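PDB 3WD6: omega-class glutathione S-transferase from Bombyx mori, which binds glutathione and probably acts as a glutathione transferase and a glutathione-dependent dehydroascorbate reductase. Local coordinates for residues L118-L132 with Y151-R165. Sequence-based numbering, arbitrary orientation.
Sequences LDKIIVEASAPIQSL and YHKALDFIQEQLKNR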
ATOM      1  N   LEU A 118       7.356  15.562   9.631  1.00 24.31           N
ATOM      2  CA  LEU A 118       8.458  14.647   9.331  1.00 23.38           C
ATOM      3  C   LEU A 118       7.949  13.311   8.795  1.00 21.40           C
ATOM      4  O   LEU A 118       8.481  12.779   7.817  1.00 21.39           O
ATOM      5  CB  LEU A 118       9.299  14.402  10.577  1.00 23.43           C
ATOM      6  CG  LEU A 118      10.404  15.418  10.872  1.00 33.61           C
ATOM      7  CD1 LEU A 118      10.103  16.759  10.204  1.00 29.04           C
ATOM      8  CD2 LEU A 118      10.621  15.566  12.382  1.00 28.08           C
ATOM      9  N   ASP A 119       6.918  12.764   9.424  1.00 20.14           N
ATOM     10  CA  ASP A 119       6.328  11.543   8.905  1.00 18.20           C
ATOM     11  C   ASP A 119       5.847  11.689   7.467  1.00 18.00           C
ATOM     12  O   ASP A 119       6.110  10.816   6.646  1.00 19.82           O
ATOM     13  CB  ASP A 119       5.201  11.067   9.803  1.00 19.04           C
ATOM     14  CG  ASP A 119       5.687  10.121  10.867  1.00 20.69           C
ATOM     15  OD1 ASP A 119       6.922  10.114  11.137  1.00 20.75           O
ATOM     16  OD2 ASP A 119       4.842   9.377  11.414  1.00 20.82           O
ATOM     17  N   LYS A 120       5.174  12.792   7.150  1.00 17.39           N
ATOM     18  CA  LYS A 120       4.655  12.984   5.794  1.00 19.97           C
ATOM     19  C   LYS A 120       5.802  13.143   4.789  1.00 21.07           C
ATOM     20  O   LYS A 120       5.733  12.636   3.660  1.00 20.16           O
ATOM     21  CB  LYS A 120       3.700  14.186   5.728  1.00 24.68           C
ATOM     22  CG  LYS A 120       2.644  14.204   6.837  1.00 22.68           C
ATOM     23  CD  LYS A 120       1.433  15.051   6.449  1.00 24.65           C
ATOM     24  CE  LYS A 120       0.213  14.651   7.302  1.00 29.87           C
ATOM     25  NZ  LYS A 120      -1.115  15.017   6.697  1.00 32.81           N
ATOM     26  N   ILE A 121       6.861  13.832   5.214  1.00 20.27           N
ATOM     27  CA  ILE A 121       8.070  13.950   4.409  1.00 20.71           C
ATOM     28  C   ILE A 121       8.617  12.558   4.099  1.00 20.71           C
ATOM     29  O   ILE A 121       8.847  12.197   2.933  1.00 22.58           O
ATOM     30  CB  ILE A 121       9.125  14.837   5.128  1.00 22.16           C
ATOM     31  CG1 ILE A 121       8.625  16.294   5.113  1.00 24.48           C
ATOM     32  CG2 ILE A 121      10.515  14.703   4.481  1.00 17.15           C
ATOM     33  CD1 ILE A 121       9.392  17.265   6.016  1.00 22.30           C
ATOM     34  N   ILE A 122       8.809  11.759   5.137  1.00 19.98           N
ATOM     35  CA  ILE A 122       9.247  10.392   4.928  1.00 20.14           C
ATOM     36  C   ILE A 122       8.407   9.672   3.862  1.00 20.29           C
ATOM     37  O   ILE A 122       8.959   9.088   2.932  1.00 19.20           O
ATOM     38  CB  ILE A 122       9.250   9.624   6.241  1.00 21.15           C
ATOM     39  CG1 ILE A 122      10.430  10.120   7.090  1.00 17.06           C
ATOM     40  CG2 ILE A 122       9.345   8.112   5.973  1.00 18.48           C
ATOM     41  CD1 ILE A 122      10.306   9.799   8.575  1.00 20.16           C
ATOM     42  N   VAL A 123       7.081   9.724   3.983  1.00 20.34           N
ATOM     43  CA  VAL A 123       6.222   9.096   2.982  1.00 20.46           C
ATOM     44  C   VAL A 123       6.523   9.598   1.569  1.00 20.62           C
ATOM     45  O   VAL A 123       6.609   8.791   0.640  1.00 19.91           O
ATOM     46  CB  VAL A 123       4.733   9.343   3.260  1.00 21.61           C
ATOM     47  CG1 VAL A 123       3.903   8.840   2.078  1.00 18.00           C
ATOM     48  CG2 VAL A 123       4.322   8.679   4.552  1.00 18.05           C
ATOM     49  N   GLU A 124       6.664  10.921   1.408  1.00 21.34           N
ATOM     50  CA  GLU A 124       7.001  11.525   0.107  1.00 22.12           C
ATOM     51  C   GLU A 124       8.316  10.981  -0.373  1.00 19.55           C
ATOM     52  O   GLU A 124       8.474  10.702  -1.558  1.00 21.01           O
ATOM     53  CB  GLU A 124       7.145  13.055   0.184  1.00 25.24           C
ATOM     54  CG  GLU A 124       6.095  13.869  -0.565  1.00 28.91           C
ATOM     55  CD  GLU A 124       5.872  13.434  -2.028  1.00 29.63           C
ATOM     56  OE1 GLU A 124       6.815  13.569  -2.857  1.00 24.69           O
ATOM     57  OE2 GLU A 124       4.730  12.988  -2.342  1.00 25.51           O
ATOM     58  N   ALA A 125       9.266  10.844   0.548  1.00 18.99           N
ATOM     59  CA  ALA A 125      10.556  10.251   0.208  1.00 20.97           C
ATOM     60  C   ALA A 125      10.430   8.888  -0.529  1.00 23.64           C
ATOM     61  O   ALA A 125      11.368   8.474  -1.222  1.00 27.32           O
ATOM     62  CB  ALA A 125      11.465  10.141   1.454  1.00 15.29           C
ATOM     63  N   SER A 126       9.296   8.194  -0.423  1.00 20.77           N
ATOM     64  CA  SER A 126       9.205   6.919  -1.150  1.00 23.93           C
ATOM     65  C   SER A 126       8.712   7.010  -2.615  1.00 24.09           C
ATOM     66  O   SER A 126       8.618   5.980  -3.309  1.00 24.44           O
ATOM     67  CB  SER A 126       8.381   5.891  -0.382  1.00 19.32           C
ATOM     68  OG  SER A 126       6.995   6.205  -0.443  1.00 20.05           O
ATOM     69  N   ALA A 127       8.421   8.215  -3.093  1.00 19.88           N
ATOM     70  CA  ALA A 127       7.960   8.378  -4.482  1.00 25.68           C
ATOM     71  C   ALA A 127       8.884   7.726  -5.538  1.00 27.40           C
ATOM     72  O   ALA A 127       8.399   7.046  -6.451  1.00 24.84           O
ATOM     73  CB  ALA A 127       7.715   9.854  -4.817  1.00 20.26           C
ATOM     74  N   PRO A 128      10.216   7.932  -5.418  1.00 27.38           N
ATOM     75  CA  PRO A 128      11.158   7.316  -6.371  1.00 27.98           C
ATOM     76  C   PRO A 128      11.058   5.792  -6.375  1.00 28.46           C
ATOM     77  O   PRO A 128      11.288   5.145  -7.411  1.00 29.34           O
ATOM     78  CB  PRO A 128      12.530   7.748  -5.842  1.00 25.12           C
ATOM     79  CG  PRO A 128      12.256   9.024  -5.125  1.00 28.04           C
ATOM     80  CD  PRO A 128      10.901   8.839  -4.480  1.00 24.69           C
ATOM     81  N   ILE A 129      10.721   5.222  -5.221  1.00 27.32           N
ATOM     82  CA  ILE A 129      10.511   3.780  -5.124  1.00 27.28           C
ATOM     83  C   ILE A 129       9.222   3.391  -5.845  1.00 26.12           C
ATOM     84  O   ILE A 129       9.192   2.441  -6.629  1.00 25.53           O
ATOM     85  CB  ILE A 129      10.435   3.333  -3.654  1.00 26.92           C
ATOM     86  CG1 ILE A 129      11.765   3.633  -2.962  1.00 24.56           C
ATOM     87  CG2 ILE A 129      10.044   1.836  -3.556  1.00 23.90           C
ATOM     88  CD1 ILE A 129      11.708   3.511  -1.471  1.00 22.51           C
ATOM     89  N   GLN A 130       8.153   4.129  -5.560  1.00 27.90           N
ATOM     90  CA  GLN A 130       6.876   3.912  -6.218  1.00 24.96           C
ATOM     91  C   GLN A 130       7.095   3.999  -7.711  1.00 26.65           C
ATOM     92  O   GLN A 130       6.528   3.230  -8.473  1.00 30.58           O
ATOM     93  CB  GLN A 130       5.872   4.970  -5.762  1.00 24.49           C
ATOM     94  CG  GLN A 130       5.631   4.996  -4.233  1.00 24.29           C
ATOM     95  CD  GLN A 130       4.832   6.230  -3.788  1.00 27.41           C
ATOM     96  OE1 GLN A 130       3.907   6.676  -4.484  1.00 29.17           O
ATOM     97  NE2 GLN A 130       5.192   6.791  -2.633  1.00 26.83           N
ATOM     98  N   SER A 131       7.942   4.934  -8.118  1.00 30.13           N
ATOM     99  CA  SER A 131       8.206   5.203  -9.531  1.00 33.94           C
ATOM    100  C   SER A 131       8.998   4.082 -10.212  1.00 33.48           C
ATOM    101  O   SER A 131       8.619   3.599 -11.278  1.00 37.39           O
ATOM    102  CB  SER A 131       8.954   6.531  -9.677  1.00 30.48           C
ATOM    103  OG  SER A 131       9.133   6.837 -11.045  1.00 38.70           O
ATOM    104  N   LEU A 132      10.099   3.670  -9.600  1.00 31.18           N
ATOM    105  CA  LEU A 132      10.885   2.586 -10.169  1.00 34.61           C
ATOM    106  C   LEU A 132      10.054   1.322 -10.339  1.00 35.42           C
ATOM    107  O   LEU A 132      10.157   0.652 -11.374  1.00 36.37           O
ATOM    108  CB  LEU A 132      12.102   2.272  -9.300  1.00 32.67           C
ATOM    109  CG  LEU A 132      12.966   1.165  -9.907  1.00 34.17           C
ATOM    110  CD1 LEU A 132      13.516   1.613 -11.262  1.00 39.04           C
ATOM    111  CD2 LEU A 132      14.094   0.766  -8.974  1.00 33.47           C
ATOM    112  N   TYR A 151      15.998   5.985  -6.679  1.00 28.42           N
ATOM    113  CA  TYR A 151      15.502   4.934  -5.818  1.00 30.98           C
ATOM    114  C   TYR A 151      16.460   4.676  -4.641  1.00 31.77           C
ATOM    115  O   TYR A 151      16.031   4.590  -3.484  1.00 28.73           O
ATOM    116  CB  TYR A 151      15.271   3.684  -6.676  1.00 29.10           C
ATOM    117  CG  TYR A 151      15.285   2.344  -5.969  1.00 31.38           C
ATOM    118  CD1 TYR A 151      14.187   1.901  -5.234  1.00 26.72           C
ATOM    119  CD2 TYR A 151      16.379   1.491  -6.092  1.00 32.24           C
ATOM    120  CE1 TYR A 151      14.202   0.660  -4.608  1.00 29.87           C
ATOM    121  CE2 TYR A 151      16.401   0.246  -5.476  1.00 30.28           C
ATOM    122  CZ  TYR A 151      15.314  -0.164  -4.734  1.00 30.89           C
ATOM    123  OH  TYR A 151      15.335  -1.404  -4.129  1.00 29.73           O
ATOM    124  N   HIS A 152      17.754   4.581  -4.931  1.00 31.92           N
ATOM    125  CA  HIS A 152      18.750   4.385  -3.879  1.00 32.26           C
ATOM    126  C   HIS A 152      18.854   5.567  -2.942  1.00 29.22           C
ATOM    127  O   HIS A 152      19.108   5.387  -1.748  1.00 31.90           O
ATOM    128  CB  HIS A 152      20.126   4.057  -4.460  1.00 33.97           C
ATOM    129  CG  HIS A 152      20.250   2.641  -4.918  1.00 34.23           C
ATOM    130  ND1 HIS A 152      20.161   2.279  -6.246  1.00 38.52           N
ATOM    131  CD2 HIS A 152      20.423   1.493  -4.222  1.00 33.44           C
ATOM    132  CE1 HIS A 152      20.292   0.968  -6.352  1.00 37.86           C
ATOM    133  NE2 HIS A 152      20.454   0.468  -5.139  1.00 37.79           N
ATOM    134  N   LYS A 153      18.691   6.768  -3.481  1.00 27.53           N
ATOM    135  CA  LYS A 153      18.659   7.966  -2.653  1.00 31.22           C
ATOM    136  C   LYS A 153      17.479   7.835  -1.718  1.00 30.28           C
ATOM    137  O   LYS A 153      17.543   8.226  -0.545  1.00 28.94           O
ATOM    138  CB  LYS A 153      18.452   9.222  -3.509  1.00 33.20           C
ATOM    139  CG  LYS A 153      19.732   9.927  -3.953  1.00 39.25           C
ATOM    140  CD  LYS A 153      19.428  11.365  -4.443  1.00 43.70           C
ATOM    141  CE  LYS A 153      19.138  12.308  -3.257  1.00 50.38           C
ATOM    142  NZ  LYS A 153      18.514  13.619  -3.629  1.00 49.98           N
ATOM    143  N   ALA A 154      16.394   7.294  -2.266  1.00 29.63           N
ATOM    144  CA  ALA A 154      15.162   7.114  -1.525  1.00 26.74           C
ATOM    145  C   ALA A 154      15.416   6.186  -0.339  1.00 25.39           C
ATOM    146  O   ALA A 154      15.103   6.525   0.813  1.00 24.29           O
ATOM    147  CB  ALA A 154      14.073   6.561  -2.442  1.00 25.69           C
ATOM    148  N   LEU A 155      15.995   5.021  -0.617  1.00 23.78           N
ATOM    149  CA  LEU A 155      16.289   4.062   0.437  1.00 24.38           C
ATOM    150  C   LEU A 155      17.252   4.665   1.470  1.00 26.86           C
ATOM    151  O   LEU A 155      17.013   4.551   2.679  1.00 23.69           O
ATOM    152  CB  LEU A 155      16.870   2.782  -0.153  1.00 25.77           C
ATOM    153  CG  LEU A 155      16.003   2.134  -1.240  1.00 27.96           C
ATOM    154  CD1 LEU A 155      16.745   0.972  -1.876  1.00 25.02           C
ATOM    155  CD2 LEU A 155      14.651   1.689  -0.682  1.00 23.99           C
ATOM    156  N   ASP A 156      18.322   5.313   0.995  1.00 25.79           N
ATOM    157  CA  ASP A 156      19.299   5.923   1.887  1.00 26.90           C
ATOM    158  C   ASP A 156      18.611   6.844   2.885  1.00 25.14           C
ATOM    159  O   ASP A 156      18.870   6.783   4.096  1.00 24.22           O
ATOM    160  CB  ASP A 156      20.357   6.722   1.106  1.00 27.54           C
ATOM    161  CG  ASP A 156      21.268   5.840   0.266  1.00 29.55           C
ATOM    162  OD1 ASP A 156      21.366   4.622   0.548  1.00 26.97           O
ATOM    163  OD2 ASP A 156      21.901   6.373  -0.683  1.00 29.86           O
ATOM    164  N   PHE A 157      17.746   7.709   2.365  1.00 24.19           N
ATOM    165  CA  PHE A 157      17.098   8.729   3.181  1.00 23.54           C
ATOM    166  C   PHE A 157      16.249   8.058   4.247  1.00 23.36           C
ATOM    167  O   PHE A 157      16.321   8.417   5.431  1.00 23.91           O
ATOM    168  CB  PHE A 157      16.236   9.644   2.312  1.00 24.52           C
ATOM    169  CG  PHE A 157      15.529  10.726   3.078  1.00 23.65           C
ATOM    170  CD1 PHE A 157      16.153  11.944   3.312  1.00 20.94           C
ATOM    171  CD2 PHE A 157      14.232  10.540   3.549  1.00 23.35           C
ATOM    172  CE1 PHE A 157      15.512  12.962   4.007  1.00 20.05           C
ATOM    173  CE2 PHE A 157      13.579  11.559   4.253  1.00 24.73           C
ATOM    174  CZ  PHE A 157      14.224  12.781   4.477  1.00 21.54           C
ATOM    175  N   ILE A 158      15.459   7.072   3.830  1.00 22.64           N
ATOM    176  CA  ILE A 158      14.559   6.393   4.752  1.00 22.33           C
ATOM    177  C   ILE A 158      15.326   5.634   5.846  1.00 21.04           C
ATOM    178  O   ILE A 158      15.065   5.818   7.045  1.00 17.66           O
ATOM    179  CB  ILE A 158      13.590   5.484   4.002  1.00 20.60           C
ATOM    180  CG1 ILE A 158      12.726   6.348   3.076  1.00 20.17           C
ATOM    181  CG2 ILE A 158      12.729   4.712   4.991  1.00 17.35           C
ATOM    182  CD1 ILE A 158      11.759   5.565   2.203  1.00 20.90           C
ATOM    183  N   GLN A 159      16.291   4.815   5.434  1.00 22.96           N
ATOM    184  CA  GLN A 159      17.160   4.141   6.387  1.00 22.19           C
ATOM    185  C   GLN A 159      17.777   5.117   7.381  1.00 20.59           C
ATOM    186  O   GLN A 159      17.799   4.845   8.581  1.00 21.23           O
ATOM    187  CB  GLN A 159      18.264   3.373   5.673  1.00 22.41           C
ATOM    188  CG  GLN A 159      19.049   2.427   6.579  1.00 19.91           C
ATOM    189  CD  GLN A 159      19.883   1.461   5.762  1.00 23.92           C
ATOM    190  OE1 GLN A 159      19.774   0.223   5.896  1.00 24.23           O
ATOM    191  NE2 GLN A 159      20.715   2.017   4.895  1.00 19.04           N
ATOM    192  N   GLU A 160      18.270   6.251   6.890  1.00 20.16           N
ATOM    193  CA  GLU A 160      18.883   7.242   7.781  1.00 25.40           C
ATOM    194  C   GLU A 160      17.876   7.794   8.817  1.00 24.05           C
ATOM    195  O   GLU A 160      18.214   7.961   9.994  1.00 24.30           O
ATOM    196  CB  GLU A 160      19.570   8.368   6.976  1.00 28.69           C
ATOM    197  CG  GLU A 160      20.559   9.249   7.781  1.00 32.26           C
ATOM    198  CD  GLU A 160      21.793   8.471   8.321  1.00 45.73           C
ATOM    199  OE1 GLU A 160      22.151   7.399   7.757  1.00 39.72           O
ATOM    200  OE2 GLU A 160      22.418   8.938   9.314  1.00 47.37           O
ATOM    201  N   GLN A 161      16.641   8.055   8.389  1.00 21.18           N
ATOM    202  CA  GLN A 161      15.621   8.488   9.323  1.00 22.17           C
ATOM    203  C   GLN A 161      15.438   7.448  10.437  1.00 24.06           C
ATOM    204  O   GLN A 161      15.386   7.798  11.648  1.00 18.51           O
ATOM    205  CB  GLN A 161      14.302   8.737   8.596  1.00 23.53           C
ATOM    206  CG  GLN A 161      14.374   9.844   7.556  1.00 24.19           C
ATOM    207  CD  GLN A 161      15.113  11.061   8.074  1.00 26.45           C
ATOM    208  OE1 GLN A 161      14.768  11.614   9.121  1.00 26.52           O
ATOM    209  NE2 GLN A 161      16.158  11.463   7.362  1.00 25.32           N
ATOM    210  N   LEU A 162      15.357   6.175  10.034  1.00 22.30           N
ATOM    211  CA  LEU A 162      15.250   5.084  10.995  1.00 20.41           C
ATOM    212  C   LEU A 162      16.496   5.065  11.884  1.00 22.59           C
ATOM    213  O   LEU A 162      16.405   5.014  13.122  1.00 23.88           O
ATOM    214  CB  LEU A 162      15.045   3.743  10.275  1.00 24.60           C
ATOM    215  CG  LEU A 162      14.657   2.501  11.112  1.00 21.10           C
ATOM    216  CD1 LEU A 162      13.324   2.680  11.821  1.00 17.36           C
ATOM    217  CD2 LEU A 162      14.605   1.250  10.242  1.00 23.01           C
ATOM    218  N   LYS A 163      17.665   5.140  11.266  1.00 22.04           N
ATOM    219  CA  LYS A 163      18.890   5.162  12.049  1.00 24.20           C
ATOM    220  C   LYS A 163      18.862   6.278  13.084  1.00 25.39           C
ATOM    221  O   LYS A 163      19.123   6.037  14.265  1.00 28.74           O
ATOM    222  CB  LYS A 163      20.119   5.330  11.157  1.00 29.93           C
ATOM    223  CG  LYS A 163      21.455   5.230  11.911  1.00 31.12           C
ATOM    224  CD  LYS A 163      22.627   5.391  10.942  1.00 37.12           C
ATOM    225  CE  LYS A 163      23.958   5.367  11.671  1.00 44.64           C
ATOM    226  NZ  LYS A 163      24.793   6.541  11.281  1.00 54.94           N
ATOM    227  N   ASN A 164      18.552   7.495  12.653  1.00 22.33           N
ATOM    228  CA  ASN A 164      18.553   8.611  13.586  1.00 24.35           C
ATOM    229  C   ASN A 164      17.552   8.429  14.713  1.00 22.66           C
ATOM    230  O   ASN A 164      17.859   8.733  15.852  1.00 27.62           O
ATOM    231  CB  ASN A 164      18.332   9.959  12.865  1.00 26.05           C
ATOM    232  CG  ASN A 164      19.543  10.373  12.022  1.00 34.25           C
ATOM    233  OD1 ASN A 164      20.692  10.021  12.340  1.00 37.47           O
ATOM    234  ND2 ASN A 164      19.291  11.107  10.936  1.00 32.30           N
ATOM    235  N   ARG A 165      16.354   7.940  14.400  1.00 23.52           N
ATOM    236  CA  ARG A 165      15.316   7.776  15.423  1.00 23.39           C
ATOM    237  C   ARG A 165      15.670   6.657  16.409  1.00 19.53           C
ATOM    238  O   ARG A 165      15.231   6.675  17.547  1.00 18.63           O
ATOM    239  CB  ARG A 165      13.951   7.513  14.776  1.00 23.29           C
ATOM    240  CG  ARG A 165      13.388   8.724  14.060  1.00 25.49           C
ATOM    241  CD  ARG A 165      12.298   8.374  13.016  1.00 24.86           C
ATOM    242  NE  ARG A 165      11.786   9.597  12.376  1.00 22.55           N
ATOM    243  CZ  ARG A 165      10.498   9.854  12.149  1.00 24.70           C
ATOM    244  NH1 ARG A 165       9.561   8.972  12.488  1.00 22.00           N
ATOM    245  NH2 ARG A 165      10.147  10.990  11.564  1.00 23.25           N
TER
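Ile129 is the knob of the tight end: it sits among Tyr151, Ala154, Leu155 and Ile158, with CD1 3.6 Å from Leu155 CD2. One turn on, Leu132 CD2 lies over a face of the Tyr151 ring in a CH-pi contact, 3.8 Å from the centroid; Leu155 CD1 covers the opposite face and the Tyr151 hydroxyl bonds to Val198 O, which together hold the ring's orientation. In this helical C-terminal domain, two consecutive helical segments, 118-125 and 127-132, run broadly antiparallel to 151-165 (152° and 141°), their axes 9.8 Å and 8.2 Å away. At the solvent-facing edge, the partly exposed Phe157 packs on Ala125 CB, 3.5 Å from its CD2, and less closely on the exposed Ile121. Arg165, its chain extended (chi3 179°), carries its guanidinium across to lie nearly coplanar with the Asp119 carboxylate: NH1 donates to OD1 at 3.2 Å, NH2 more weakly, while Ile122 CD1 lies over one guanidinium face. NH1 also bonds to Leu170 O. A leucine in place of Arg165 would probably leave the buried Asp119 carboxylate without this cationic mate. Across the segments, the Ile129 end relies on apolar contact, whereas Asp119, with the like charge of Asp171 close by, probably needs the salt bridge to offset its burial.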